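Local atomic coordinates of citryl-spermidine/3,4-dihydroxybenzoyl-citryl-spermidine:spermidine ligase (Bacillus anthracis, PDB entry 3TO3), a protein that catalyses the ATP-dependent condensation of spermidine with citryl-spermidine intermediates, a ligase step in the biosynthesis of the siderophore petrobactin. Residues S99-L104 with S120-L125; E126-K131 with P165-R170; G39-A44 with E106-V111. One frame throughout, in Å; residues are numbered along the deposited sequence.

Contact 1 of 3, residues S99-L104 with S120-L125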
ATOM      1  N   SER B  99      -0.605 -22.056  -9.497  1.00 52.50           N
ATOM      2  CA  SER B  99      -0.091 -20.736  -9.215  1.00 53.80           C
ATOM      3  C   SER B  99      -0.512 -19.774 -10.302  1.00 56.85           C
ATOM      4  O   SER B  99       0.030 -19.822 -11.412  1.00 58.64           O
ATOM      5  CB  SER B  99       1.442 -20.795  -9.181  1.00 48.49           C
ATOM      6  OG  SER B  99       1.967 -19.493  -9.039  1.00 53.86           O
ATOM      7  N   VAL B 100      -1.401 -18.847  -9.962  1.00 45.81           N
ATOM      8  CA  VAL B 100      -1.848 -17.878 -10.931  1.00 39.97           C
ATOM      9  C   VAL B 100      -0.643 -17.015 -11.357  1.00 44.56           C
ATOM     10  O   VAL B 100      -0.499 -16.668 -12.529  1.00 54.02           O
ATOM     11  CB  VAL B 100      -3.052 -17.043 -10.403  1.00 51.35           C
ATOM     12  CG1 VAL B 100      -2.605 -16.035  -9.379  1.00 53.13           C
ATOM     13  CG2 VAL B 100      -3.727 -16.330 -11.531  1.00 47.94           C
ATOM     14  N   ALA B 101       0.263 -16.719 -10.428  1.00 38.53           N
ATOM     15  CA  ALA B 101       1.444 -15.947 -10.791  1.00 37.61           C
ATOM     16  C   ALA B 101       2.285 -16.659 -11.858  1.00 47.40           C
ATOM     17  O   ALA B 101       2.752 -16.024 -12.815  1.00 51.19           O
ATOM     18  CB  ALA B 101       2.310 -15.614  -9.545  1.00 37.28           C
ATOM     19  N   GLN B 102       2.493 -17.966 -11.680  1.00 43.07           N
ATOM     20  CA  GLN B 102       3.285 -18.744 -12.630  1.00 50.77           C
ATOM     21  C   GLN B 102       2.620 -18.802 -14.010  1.00 46.70           C
ATOM     22  O   GLN B 102       3.292 -18.619 -15.049  1.00 45.35           O
ATOM     23  CB  GLN B 102       3.561 -20.171 -12.104  1.00 58.35           C
ATOM     24  CG  GLN B 102       4.646 -20.918 -12.876  1.00 56.21           C
ATOM     25  CD  GLN B 102       4.736 -22.399 -12.518  1.00 64.35           C
ATOM     26  OE1 GLN B 102       4.099 -22.869 -11.564  1.00 63.06           O
ATOM     27  NE2 GLN B 102       5.540 -23.146 -13.291  1.00 64.37           N
ATOM     28  N   PHE B 103       1.311 -19.070 -14.018  1.00 39.63           N
ATOM     29  CA  PHE B 103       0.572 -19.075 -15.265  1.00 37.80           C
ATOM     30  C   PHE B 103       0.834 -17.735 -15.975  1.00 43.06           C
ATOM     31  O   PHE B 103       1.288 -17.708 -17.110  1.00 49.06           O
ATOM     32  CB  PHE B 103      -0.934 -19.324 -15.044  1.00 33.38           C
ATOM     33  CG  PHE B 103      -1.766 -19.100 -16.284  1.00 36.83           C
ATOM     34  CD1 PHE B 103      -1.755 -20.020 -17.320  1.00 41.75           C
ATOM     35  CD2 PHE B 103      -2.523 -17.939 -16.435  1.00 38.05           C
ATOM     36  CE1 PHE B 103      -2.500 -19.806 -18.482  1.00 42.26           C
ATOM     37  CE2 PHE B 103      -3.256 -17.716 -17.595  1.00 41.02           C
ATOM     38  CZ  PHE B 103      -3.241 -18.657 -18.622  1.00 42.65           C
ATOM     39  N   LEU B 104       0.585 -16.619 -15.299  1.00 48.47           N
ATOM     40  CA  LEU B 104       0.756 -15.319 -15.956  1.00 47.46           C
ATOM     41  C   LEU B 104       2.219 -15.027 -16.326  1.00 49.67           C
ATOM     42  O   LEU B 104       2.503 -14.486 -17.396  1.00 46.80           O
ATOM     43  CB  LEU B 104       0.132 -14.178 -15.142  1.00 41.67           C
ATOM     44  CG  LEU B 104      -1.401 -14.124 -15.169  1.00 42.09           C
ATOM     45  CD1 LEU B 104      -1.940 -12.935 -14.388  1.00 42.56           C
ATOM     46  CD2 LEU B 104      -1.907 -14.031 -16.581  1.00 45.95           C
ATOM     47  N   SER B 120       1.059  -5.695 -10.440  1.00 40.12           N
ATOM     48  CA  SER B 120      -0.179  -5.291  -9.767  1.00 43.64           C
ATOM     49  C   SER B 120      -1.351  -6.230 -10.034  1.00 36.56           C
ATOM     50  O   SER B 120      -2.101  -6.597  -9.131  1.00 48.13           O
ATOM     51  CB  SER B 120      -0.568  -3.887 -10.202  1.00 43.18           C
ATOM     52  OG  SER B 120       0.424  -3.010  -9.735  1.00 57.61           O
ATOM     53  N   PHE B 121      -1.509  -6.602 -11.291  1.00 36.88           N
ATOM     54  CA  PHE B 121      -2.595  -7.474 -11.698  1.00 39.34           C
ATOM     55  C   PHE B 121      -2.492  -8.831 -11.002  1.00 38.52           C
ATOM     56  O   PHE B 121      -3.490  -9.340 -10.482  1.00 38.74           O
ATOM     57  CB  PHE B 121      -2.587  -7.626 -13.219  1.00 44.93           C
ATOM     58  CG  PHE B 121      -3.769  -8.369 -13.773  1.00 43.06           C
ATOM     59  CD1 PHE B 121      -5.057  -8.083 -13.339  1.00 43.23           C
ATOM     60  CD2 PHE B 121      -3.595  -9.321 -14.754  1.00 42.01           C
ATOM     61  CE1 PHE B 121      -6.159  -8.755 -13.866  1.00 35.28           C
ATOM     62  CE2 PHE B 121      -4.681 -10.004 -15.285  1.00 41.71           C
ATOM     63  CZ  PHE B 121      -5.973  -9.704 -14.848  1.00 39.18           C
ATOM     64  N   ILE B 122      -1.289  -9.404 -10.978  1.00 41.56           N
ATOM     65  CA  ILE B 122      -1.062 -10.689 -10.299  1.00 40.02           C
ATOM     66  C   ILE B 122      -1.445 -10.567  -8.830  1.00 42.90           C
ATOM     67  O   ILE B 122      -2.116 -11.459  -8.286  1.00 45.19           O
ATOM     68  CB  ILE B 122       0.405 -11.113 -10.363  1.00 41.72           C
ATOM     69  CG1 ILE B 122       0.692 -11.865 -11.660  1.00 37.08           C
ATOM     70  CG2 ILE B 122       0.751 -12.011  -9.185  1.00 39.57           C
ATOM     71  CD1 ILE B 122       2.178 -11.783 -12.081  1.00 36.38           C
ATOM     72  N   HIS B 123      -1.046  -9.446  -8.209  1.00 30.22           N
ATOM     73  CA  HIS B 123      -1.338  -9.169  -6.799  1.00 41.27           C
ATOM     74  C   HIS B 123      -2.843  -9.100  -6.560  1.00 48.44           C
ATOM     75  O   HIS B 123      -3.333  -9.623  -5.578  1.00 51.00           O
ATOM     76  CB  HIS B 123      -0.705  -7.851  -6.346  1.00 44.92           C
ATOM     77  CG  HIS B 123      -0.930  -7.537  -4.898  1.00 49.07           C
ATOM     78  ND1 HIS B 123      -0.627  -8.422  -3.888  1.00 49.17           N
ATOM     79  CD2 HIS B 123      -1.404  -6.426  -4.290  1.00 50.56           C
ATOM     80  CE1 HIS B 123      -0.900  -7.869  -2.721  1.00 45.38           C
ATOM     81  NE2 HIS B 123      -1.374  -6.657  -2.936  1.00 47.70           N
ATOM     82  N   GLU B 124      -3.565  -8.470  -7.473  1.00 37.43           N
ATOM     83  CA  GLU B 124      -5.005  -8.353  -7.338  1.00 36.28           C
ATOM     84  C   GLU B 124      -5.708  -9.668  -7.496  1.00 37.64           C
ATOM     85  O   GLU B 124      -6.738  -9.911  -6.835  1.00 36.72           O
ATOM     86  CB  GLU B 124      -5.565  -7.361  -8.369  1.00 36.41           C
ATOM     87  CG  GLU B 124      -5.306  -5.961  -7.959  1.00 43.02           C
ATOM     88  CD  GLU B 124      -5.599  -4.987  -9.071  1.00 71.74           C
ATOM     89  OE1 GLU B 124      -6.664  -5.172  -9.724  1.00 82.47           O
ATOM     90  OE2 GLU B 124      -4.762  -4.057  -9.282  1.00 73.55           O
ATOM     91  N   LEU B 125      -5.175 -10.497  -8.400  1.00 34.46           N
ATOM     92  CA  LEU B 125      -5.729 -11.828  -8.613  1.00 38.34           C
ATOM     93  C   LEU B 125      -5.555 -12.690  -7.354  1.00 39.38           C
ATOM     94  O   LEU B 125      -6.469 -13.413  -6.974  1.00 35.37           O
ATOM     95  CB  LEU B 125      -5.099 -12.518  -9.839  1.00 35.18           C
ATOM     96  CG  LEU B 125      -5.595 -11.869 -11.139  1.00 40.51           C
ATOM     97  CD1 LEU B 125      -4.884 -12.429 -12.348  1.00 44.18           C
ATOM     98  CD2 LEU B 125      -7.075 -12.085 -11.298  1.00 35.62           C
TER

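Contact 2 of 3, residues E126-K131 with P165-R170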
ATOM      1  N   GLU B 126      -4.375 -12.617  -6.736  1.00 33.83           N
ATOM      2  CA  GLU B 126      -4.088 -13.355  -5.521  1.00 36.66           C
ATOM      3  C   GLU B 126      -4.932 -12.842  -4.360  1.00 39.47           C
ATOM      4  O   GLU B 126      -5.381 -13.611  -3.522  1.00 40.88           O
ATOM      5  CB  GLU B 126      -2.590 -13.246  -5.159  1.00 32.19           C
ATOM      6  CG  GLU B 126      -1.721 -14.065  -6.076  1.00 39.33           C
ATOM      7  CD  GLU B 126      -0.221 -13.857  -5.831  1.00 54.55           C
ATOM      8  OE1 GLU B 126       0.165 -12.870  -5.156  1.00 55.25           O
ATOM      9  OE2 GLU B 126       0.573 -14.687  -6.321  1.00 56.75           O
ATOM     10  N   GLN B 127      -5.133 -11.536  -4.293  1.00 39.33           N
ATOM     11  CA  GLN B 127      -5.941 -10.990  -3.220  1.00 35.12           C
ATOM     12  C   GLN B 127      -7.397 -11.381  -3.413  1.00 36.78           C
ATOM     13  O   GLN B 127      -8.105 -11.582  -2.442  1.00 35.04           O
ATOM     14  CB  GLN B 127      -5.778  -9.476  -3.112  1.00 36.38           C
ATOM     15  CG  GLN B 127      -4.458  -9.089  -2.492  1.00 38.31           C
ATOM     16  CD  GLN B 127      -4.186  -9.832  -1.208  1.00 42.05           C
ATOM     17  OE1 GLN B 127      -4.952  -9.753  -0.239  1.00 45.20           O
ATOM     18  NE2 GLN B 127      -3.100 -10.562  -1.190  1.00 47.81           N
ATOM     19  N   THR B 128      -7.822 -11.516  -4.672  1.00 36.21           N
ATOM     20  CA  THR B 128      -9.190 -11.917  -4.985  1.00 34.98           C
ATOM     21  C   THR B 128      -9.421 -13.334  -4.493  1.00 41.94           C
ATOM     22  O   THR B 128     -10.351 -13.597  -3.733  1.00 40.70           O
ATOM     23  CB  THR B 128      -9.517 -11.781  -6.507  1.00 34.68           C
ATOM     24  OG1 THR B 128      -9.663 -10.394  -6.807  1.00 37.92           O
ATOM     25  CG2 THR B 128     -10.829 -12.481  -6.869  1.00 31.01           C
ATOM     26  N   ILE B 129      -8.550 -14.237  -4.915  1.00 37.04           N
ATOM     27  CA  ILE B 129      -8.565 -15.602  -4.434  1.00 36.55           C
ATOM     28  C   ILE B 129      -8.588 -15.635  -2.912  1.00 40.87           C
ATOM     29  O   ILE B 129      -9.357 -16.378  -2.299  1.00 36.21           O
ATOM     30  CB  ILE B 129      -7.329 -16.360  -4.972  1.00 41.65           C
ATOM     31  CG1 ILE B 129      -7.482 -16.575  -6.473  1.00 40.49           C
ATOM     32  CG2 ILE B 129      -7.147 -17.704  -4.301  1.00 36.11           C
ATOM     33  CD1 ILE B 129      -6.318 -17.176  -7.059  1.00 34.99           C
ATOM     34  N   PHE B 130      -7.746 -14.821  -2.292  1.00 39.82           N
ATOM     35  CA  PHE B 130      -7.679 -14.825  -0.839  1.00 41.26           C
ATOM     36  C   PHE B 130      -8.979 -14.349  -0.181  1.00 45.43           C
ATOM     37  O   PHE B 130      -9.525 -15.030   0.679  1.00 41.64           O
ATOM     38  CB  PHE B 130      -6.498 -13.975  -0.377  1.00 37.22           C
ATOM     39  CG  PHE B 130      -6.418 -13.786   1.121  1.00 39.72           C
ATOM     40  CD1 PHE B 130      -6.024 -14.828   1.960  1.00 35.38           C
ATOM     41  CD2 PHE B 130      -6.677 -12.556   1.675  1.00 40.62           C
ATOM     42  CE1 PHE B 130      -5.916 -14.649   3.340  1.00 40.06           C
ATOM     43  CE2 PHE B 130      -6.564 -12.351   3.068  1.00 49.40           C
ATOM     44  CZ  PHE B 130      -6.194 -13.408   3.901  1.00 48.94           C
ATOM     45  N   LYS B 131      -9.467 -13.177  -0.576  1.00 42.70           N
ATOM     46  CA  LYS B 131     -10.702 -12.684  -0.010  1.00 39.38           C
ATOM     47  C   LYS B 131     -11.929 -13.536  -0.356  1.00 46.39           C
ATOM     48  O   LYS B 131     -12.833 -13.647   0.476  1.00 38.73           O
ATOM     49  CB  LYS B 131     -10.954 -11.224  -0.366  1.00 36.80           C
ATOM     50  CG  LYS B 131     -10.258 -10.274   0.606  1.00 41.10           C
ATOM     51  CD  LYS B 131      -8.908  -9.797   0.066  1.00 39.96           C
ATOM     52  CE  LYS B 131      -8.332  -8.678   0.944  1.00 45.91           C
ATOM     53  NZ  LYS B 131      -7.145  -8.002   0.358  1.00 45.92           N
ATOM     54  N   PRO B 165     -11.608 -11.061 -13.805  1.00 49.96           N
ATOM     55  CA  PRO B 165     -10.933 -12.132 -13.062  1.00 52.72           C
ATOM     56  C   PRO B 165     -10.525 -11.737 -11.633  1.00 52.58           C
ATOM     57  O   PRO B 165     -10.565 -12.610 -10.752  1.00 48.65           O
ATOM     58  CB  PRO B 165      -9.751 -12.513 -13.960  1.00 48.86           C
ATOM     59  CG  PRO B 165      -9.651 -11.403 -14.981  1.00 42.11           C
ATOM     60  CD  PRO B 165     -11.006 -10.836 -15.131  1.00 42.67           C
ATOM     61  N   SER B 166     -10.176 -10.487 -11.348  1.00 47.30           N
ATOM     62  CA  SER B 166     -10.134 -10.209  -9.923  1.00 56.79           C
ATOM     63  C   SER B 166     -11.348  -9.355  -9.486  1.00 55.91           C
ATOM     64  O   SER B 166     -11.312  -8.115  -9.529  1.00 67.47           O
ATOM     65  CB  SER B 166      -8.825  -9.477  -9.605  1.00 58.94           C
ATOM     66  OG  SER B 166      -8.737  -8.299 -10.371  1.00 55.71           O
ATOM     67  N   TYR B 167     -12.348 -10.039  -8.937  1.00 50.81           N
ATOM     68  CA  TYR B 167     -13.619  -9.439  -8.546  1.00 49.10           C
ATOM     69  C   TYR B 167     -13.728  -9.082  -7.067  1.00 47.62           C
ATOM     70  O   TYR B 167     -14.713  -8.494  -6.631  1.00 59.93           O
ATOM     71  CB  TYR B 167     -14.744 -10.439  -8.907  1.00 56.25           C
ATOM     72  CG  TYR B 167     -14.484 -11.897  -8.482  1.00 46.42           C
ATOM     73  CD1 TYR B 167     -14.767 -12.328  -7.188  1.00 49.67           C
ATOM     74  CD2 TYR B 167     -13.924 -12.821  -9.356  1.00 51.85           C
ATOM     75  CE1 TYR B 167     -14.532 -13.642  -6.782  1.00 49.94           C
ATOM     76  CE2 TYR B 167     -13.685 -14.146  -8.960  1.00 46.58           C
ATOM     77  CZ  TYR B 167     -13.998 -14.544  -7.667  1.00 50.01           C
ATOM     78  OH  TYR B 167     -13.766 -15.830  -7.242  1.00 50.90           O
ATOM     79  N   LYS B 168     -12.803  -9.634  -6.298  1.00 48.55           N
ATOM     80  CA  LYS B 168     -12.535  -9.406  -4.870  1.00 53.69           C
ATOM     81  C   LYS B 168     -11.287  -8.682  -4.305  1.00 49.42           C
ATOM     82  O   LYS B 168     -10.961  -8.899  -3.137  1.00 54.06           O
ATOM     83  CB  LYS B 168     -12.995 -10.586  -4.008  1.00 54.91           C
ATOM     84  CG  LYS B 168     -13.973 -10.151  -2.919  1.00 53.64           C
ATOM     85  CD  LYS B 168     -14.698 -11.360  -2.347  1.00 47.33           C
ATOM     86  CE  LYS B 168     -16.101 -11.465  -2.919  1.00 49.47           C
ATOM     87  NZ  LYS B 168     -16.815 -12.622  -2.360  1.00 52.49           N
ATOM     88  N   ALA B 169     -10.464  -8.060  -5.132  1.00 44.79           N
ATOM     89  CA  ALA B 169      -9.111  -7.686  -4.691  1.00 40.53           C
ATOM     90  C   ALA B 169      -9.051  -7.001  -3.331  1.00 43.25           C
ATOM     91  O   ALA B 169      -8.274  -7.425  -2.448  1.00 42.77           O
ATOM     92  CB  ALA B 169      -8.429  -6.828  -5.728  1.00 34.44           C
ATOM     93  N   ARG B 170      -9.863  -5.966  -3.169  1.00 40.94           N
ATOM     94  CA  ARG B 170      -9.876  -5.162  -1.946  1.00 47.20           C
ATOM     95  C   ARG B 170      -8.481  -4.781  -1.449  1.00 49.49           C
ATOM     96  O   ARG B 170      -8.168  -5.007  -0.275  1.00 46.49           O
ATOM     97  CB  ARG B 170     -10.619  -5.888  -0.824  1.00 51.23           C
ATOM     98  CG  ARG B 170     -12.124  -5.819  -0.929  1.00 57.97           C
ATOM     99  CD  ARG B 170     -12.811  -6.860  -0.048  1.00 49.93           C
ATOM    100  NE  ARG B 170     -14.150  -7.131  -0.542  1.00 50.03           N
ATOM    101  CZ  ARG B 170     -15.043  -7.918   0.052  1.00 46.92           C
ATOM    102  NH1 ARG B 170     -14.747  -8.545   1.183  1.00 40.85           N
ATOM    103  NH2 ARG B 170     -16.233  -8.094  -0.513  1.00 49.24           N
TER

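Contact 3 of 3, residues G39-A44 with E106-V111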
ATOM      1  N   GLY B  39      -8.428 -11.204 -26.988  1.00 37.84           N
ATOM      2  CA  GLY B  39      -7.307 -11.408 -27.894  1.00 35.71           C
ATOM      3  C   GLY B  39      -5.968 -11.016 -27.301  1.00 47.63           C
ATOM      4  O   GLY B  39      -5.039 -10.779 -28.030  1.00 44.55           O
ATOM      5  N   ILE B  40      -5.864 -10.914 -25.982  1.00 47.88           N
ATOM      6  CA  ILE B  40      -4.577 -10.594 -25.375  1.00 39.93           C
ATOM      7  C   ILE B  40      -3.591 -11.736 -25.654  1.00 43.43           C
ATOM      8  O   ILE B  40      -2.399 -11.502 -25.835  1.00 44.91           O
ATOM      9  CB  ILE B  40      -4.720 -10.348 -23.859  1.00 40.65           C
ATOM     10  CG1 ILE B  40      -5.560  -9.093 -23.626  1.00 43.83           C
ATOM     11  CG2 ILE B  40      -3.350 -10.205 -23.180  1.00 35.88           C
ATOM     12  CD1 ILE B  40      -6.139  -8.995 -22.253  1.00 49.45           C
ATOM     13  N   ILE B  41      -4.100 -12.968 -25.677  1.00 38.32           N
ATOM     14  CA  ILE B  41      -3.338 -14.122 -26.129  1.00 44.91           C
ATOM     15  C   ILE B  41      -4.120 -14.799 -27.270  1.00 51.15           C
ATOM     16  O   ILE B  41      -5.360 -14.709 -27.365  1.00 51.20           O
ATOM     17  CB  ILE B  41      -3.127 -15.151 -24.992  1.00 41.61           C
ATOM     18  CG1 ILE B  41      -4.489 -15.583 -24.455  1.00 40.81           C
ATOM     19  CG2 ILE B  41      -2.311 -14.562 -23.867  1.00 33.95           C
ATOM     20  CD1 ILE B  41      -4.422 -16.688 -23.437  1.00 56.70           C
ATOM     21  N   THR B  42      -3.400 -15.499 -28.128  1.00 50.72           N
ATOM     22  CA  THR B  42      -4.021 -16.102 -29.302  1.00 51.02           C
ATOM     23  C   THR B  42      -3.610 -17.571 -29.347  1.00 46.23           C
ATOM     24  O   THR B  42      -2.736 -17.961 -30.096  1.00 48.21           O
ATOM     25  CB  THR B  42      -3.614 -15.343 -30.593  1.00 56.77           C
ATOM     26  OG1 THR B  42      -2.194 -15.157 -30.601  1.00 63.54           O
ATOM     27  CG2 THR B  42      -4.268 -13.926 -30.638  1.00 45.64           C
ATOM     28  N   PRO B  43      -4.250 -18.396 -28.524  1.00 44.12           N
ATOM     29  CA  PRO B  43      -3.846 -19.804 -28.454  1.00 42.72           C
ATOM     30  C   PRO B  43      -4.127 -20.514 -29.767  1.00 45.32           C
ATOM     31  O   PRO B  43      -4.863 -19.970 -30.575  1.00 47.64           O
ATOM     32  CB  PRO B  43      -4.727 -20.358 -27.332  1.00 39.52           C
ATOM     33  CG  PRO B  43      -5.919 -19.439 -27.306  1.00 46.38           C
ATOM     34  CD  PRO B  43      -5.377 -18.085 -27.627  1.00 44.06           C
ATOM     35  N   ALA B  44      -3.529 -21.683 -29.983  1.00 43.08           N
ATOM     36  CA  ALA B  44      -3.968 -22.572 -31.043  1.00 46.65           C
ATOM     37  C   ALA B  44      -5.360 -23.065 -30.674  1.00 50.10           C
ATOM     38  O   ALA B  44      -5.639 -23.263 -29.496  1.00 50.75           O
ATOM     39  CB  ALA B  44      -2.988 -23.761 -31.229  1.00 36.28           C
ATOM     40  N   GLU B 106       4.569 -17.193 -17.140  1.00 49.98           N
ATOM     41  CA  GLU B 106       4.999 -18.039 -18.254  1.00 51.81           C
ATOM     42  C   GLU B 106       4.348 -17.603 -19.573  1.00 52.32           C
ATOM     43  O   GLU B 106       4.992 -17.502 -20.601  1.00 50.02           O
ATOM     44  CB  GLU B 106       4.765 -19.525 -17.930  1.00 44.74           C
ATOM     45  CG  GLU B 106       5.512 -19.931 -16.659  1.00 51.34           C
ATOM     46  CD  GLU B 106       5.565 -21.434 -16.380  1.00 56.01           C
ATOM     47  OE1 GLU B 106       4.596 -22.142 -16.703  1.00 50.04           O
ATOM     48  OE2 GLU B 106       6.592 -21.902 -15.818  1.00 61.25           O
ATOM     49  N   VAL B 107       3.063 -17.311 -19.522  1.00 51.50           N
ATOM     50  CA  VAL B 107       2.348 -16.825 -20.682  1.00 45.16           C
ATOM     51  C   VAL B 107       2.853 -15.466 -21.189  1.00 46.21           C
ATOM     52  O   VAL B 107       2.886 -15.212 -22.384  1.00 51.40           O
ATOM     53  CB  VAL B 107       0.835 -16.802 -20.341  1.00 43.42           C
ATOM     54  CG1 VAL B 107       0.064 -15.868 -21.248  1.00 40.00           C
ATOM     55  CG2 VAL B 107       0.320 -18.206 -20.423  1.00 42.63           C
ATOM     56  N   PHE B 108       3.269 -14.595 -20.280  1.00 47.90           N
ATOM     57  CA  PHE B 108       3.779 -13.287 -20.685  1.00 43.38           C
ATOM     58  C   PHE B 108       5.303 -13.199 -20.945  1.00 51.83           C
ATOM     59  O   PHE B 108       5.854 -12.106 -21.156  1.00 53.39           O
ATOM     60  CB  PHE B 108       3.207 -12.161 -19.812  1.00 41.12           C
ATOM     61  CG  PHE B 108       1.700 -12.000 -19.967  1.00 45.87           C
ATOM     62  CD1 PHE B 108       1.143 -11.693 -21.204  1.00 51.12           C
ATOM     63  CD2 PHE B 108       0.846 -12.176 -18.898  1.00 47.07           C
ATOM     64  CE1 PHE B 108      -0.236 -11.563 -21.365  1.00 46.85           C
ATOM     65  CE2 PHE B 108      -0.551 -12.040 -19.053  1.00 51.00           C
ATOM     66  CZ  PHE B 108      -1.086 -11.735 -20.289  1.00 45.36           C
ATOM     67  N   ARG B 109       5.990 -14.341 -20.901  1.00 51.56           N
ATOM     68  CA  ARG B 109       7.345 -14.384 -21.434  1.00 59.36           C
ATOM     69  C   ARG B 109       7.265 -14.458 -22.969  1.00 65.85           C
ATOM     70  O   ARG B 109       8.164 -14.040 -23.684  1.00 65.79           O
ATOM     71  CB  ARG B 109       8.131 -15.573 -20.889  1.00 60.00           C
ATOM     72  CG  ARG B 109       8.506 -15.456 -19.443  1.00 59.58           C
ATOM     73  CD  ARG B 109       9.754 -16.301 -19.095  1.00 59.53           C
ATOM     74  NE  ARG B 109      10.094 -16.100 -17.687  1.00 56.78           N
ATOM     75  CZ  ARG B 109       9.448 -16.664 -16.668  1.00 61.15           C
ATOM     76  NH1 ARG B 109       8.440 -17.505 -16.888  1.00 57.55           N
ATOM     77  NH2 ARG B 109       9.822 -16.398 -15.423  1.00 63.44           N
ATOM     78  N   VAL B 110       6.187 -15.047 -23.462  1.00 60.36           N
ATOM     79  CA  VAL B 110       5.929 -15.132 -24.882  1.00 50.82           C
ATOM     80  C   VAL B 110       5.281 -13.863 -25.416  1.00 57.76           C
ATOM     81  O   VAL B 110       5.640 -13.376 -26.474  1.00 67.86           O
ATOM     82  CB  VAL B 110       5.040 -16.351 -25.175  1.00 56.87           C
ATOM     83  CG1 VAL B 110       4.603 -16.361 -26.615  1.00 53.32           C
ATOM     84  CG2 VAL B 110       5.778 -17.644 -24.806  1.00 58.21           C
ATOM     85  N   VAL B 111       4.323 -13.327 -24.670  1.00 58.58           N
ATOM     86  CA  VAL B 111       3.545 -12.176 -25.111  1.00 54.40           C
ATOM     87  C   VAL B 111       3.892 -10.950 -24.265  1.00 55.30           C
ATOM     88  O   VAL B 111       3.755 -10.992 -23.063  1.00 62.77           O
ATOM     89  CB  VAL B 111       2.025 -12.491 -24.982  1.00 55.86           C
ATOM     90  CG1 VAL B 111       1.178 -11.207 -24.988  1.00 46.30           C
ATOM     91  CG2 VAL B 111       1.593 -13.446 -26.084  1.00 48.62           C
TER

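Contact 1 of 3, residues S99-L104 with S120-L125
Leu104 and Ala101 meet Ile122 where helix 100-110 turns back through a short loop into helix 115-138, forming an antiparallel helical hairpin. The short segments run at 148° to each other, with their axes 10.0 Å apart. The side chain of Leu104 does most of the bridging. Its CB and CG carry the chain toward the partner helix without touching it, CG lying anti to the carbonyl carbon (chi1 -74°) and CD1 continuing anti to CA. CD1 then enters a notch with three walls. Leu125 CD1 is 3.6 Å from Leu104 CD1, on a side chain that crosses it at about a right angle. Ile122 CG1, 3.9 Å from Leu104 CD1, belongs to a side chain sliding past in the opposite direction. The third wall is the Phe121 ring, whose CD2 lies 4.0 Å from Leu104 CD1. Leucine suits this place because its CD1, two bonds out from CB, is apolar and reaches all three neighbours. Leu125 CD1 also lies over one face of the Phe121 ring, toward its rim, and makes a looser contact with Val100 CG2, 4.2 Å from Leu125 CD1. Ala101, with only a methyl to offer, lets the backbones approach: Ala101 CA and Ile122 CA are 5.8 Å apart, and Ala101 CB rests against Ile122 CG2. Leu31 of helix 18-37 covers Val100, Leu104 and Phe121, while Lys359 of the second subunit packs on Ala101. Ser99 N-caps the first helix, Ser99 OG accepting a hydrogen bond from Gln102 N at 3.1 Å with an N-H...O angle of 160°.

Contact 2 of 3, residues E126-K131 with P165-R170
Thr128 and Lys168 bring the two backbones together, their CA atoms 4.2 Å apart, as the irregular segment 165-170 passes close against helix 115-138. The two branches of Thr128 have different tasks. Thr128 CG2, anti to the backbone N, sits over the centre of the Tyr167 ring, 3.7 Å from the centroid and only 4° off the normal, a CH-pi contact. Thr128 OG1 bonds to Glu124 O one turn back and takes a weak bond from Lys168 N (3.3 Å). A lysine suits the far end because its long chain can carry a buried ammonium to several carbonyls. Lys131 NZ donates hydrogen bonds to Ala169 O (3.1 Å, in that carbonyl's plane) and Arg170 O (3.2 Å, donor well above the plane). Gln127 OE1, in the same helix, receives Lys131 NZ on a lone pair at 2.9 Å, and Phe173 O is a further acceptor. Asp132 takes a hydrogen bond from Tyr167 OH and a salt bridge from Lys168; Glu184 forms salt bridges with Lys168 and Arg170, and Asn178 hydrogen-bonds Arg170. The helix thus packs on a loop bordering the ATP site of this IucA/IucC-family enzyme: the Tyr167 side chain comes within about 5 Å of bound ATP, and Arg170 touches Met284 of the ATP-binding residues.

Contact 3 of 3, residues G39-A44 with E106-V111
Ile40 and Ile41 meet Phe108 and Val107 through their CG2 methyls, and the four side chains come together in two quite different ways. Ile40 approaches the aromatic ring at its edge: Ile40 CG2 lies near the ring plane, 3.9 Å from Phe108 CE1 and 4.0 Å from Phe108 CZ, with the two side chains set obliquely. Ile41 and Val107 instead cross at about a right angle, touching through Ile41 CG2 and Val107 CG1 at 3.8 Å. That Val107 methyl, anti to its backbone N (chi1 159°), also lies over the centre of one Phe108 face, 4.2 Å above the plane. One methyl therefore lies over the neighbouring ring and against Ile41. Ile41 CG2 has a longer, oblique approach of 4.4 Å to Phe108 CE1. Beta-branched residues suit such a junction, since each offers a methyl close to the main chain. The closest pair of CA atoms, Ile41 CA and Val111 CA, is 7.2 Å apart. Val111 CG1 adds a contact with the carbonyl Ile40 O. Just before the isoleucines, Gly39 ends helix 18-37 in a Schellman motif, where its positive phi (74°) favours glycine. Leu35 of that helix packs on Ile40, Ile41 and Phe108. Ile56 of strand 52-59 touches Ile41 and Val107, and Tyr68 of strand 65-74 also meets Val107, placing the contact between helix 18-37, helix 100-110 and the antiparallel sheet.

Following the chain from the N terminus, residues 39-44 come first, leaving helix 18-37 for the antiparallel sheet. Contact 3 closes the long loop holding that sheet when the chain returns at 106-111. Contact 1 opens inside this loop, at 99-104, and closes beyond it at 120-125, so the two cross and share helix 100-110. Contact 2 follows in series: it opens at 126-131, directly after contact 1 closes, and closes at 165-170. Contacts 1 and 2 share helix 115-138 and touch, Leu125 packing on Pro165 and Ser166. Together they tie the N-terminal sheet, through two successive helices, to the loop 165-170 beside the ATP site, with the second subunit alongside contacts 1 and 2.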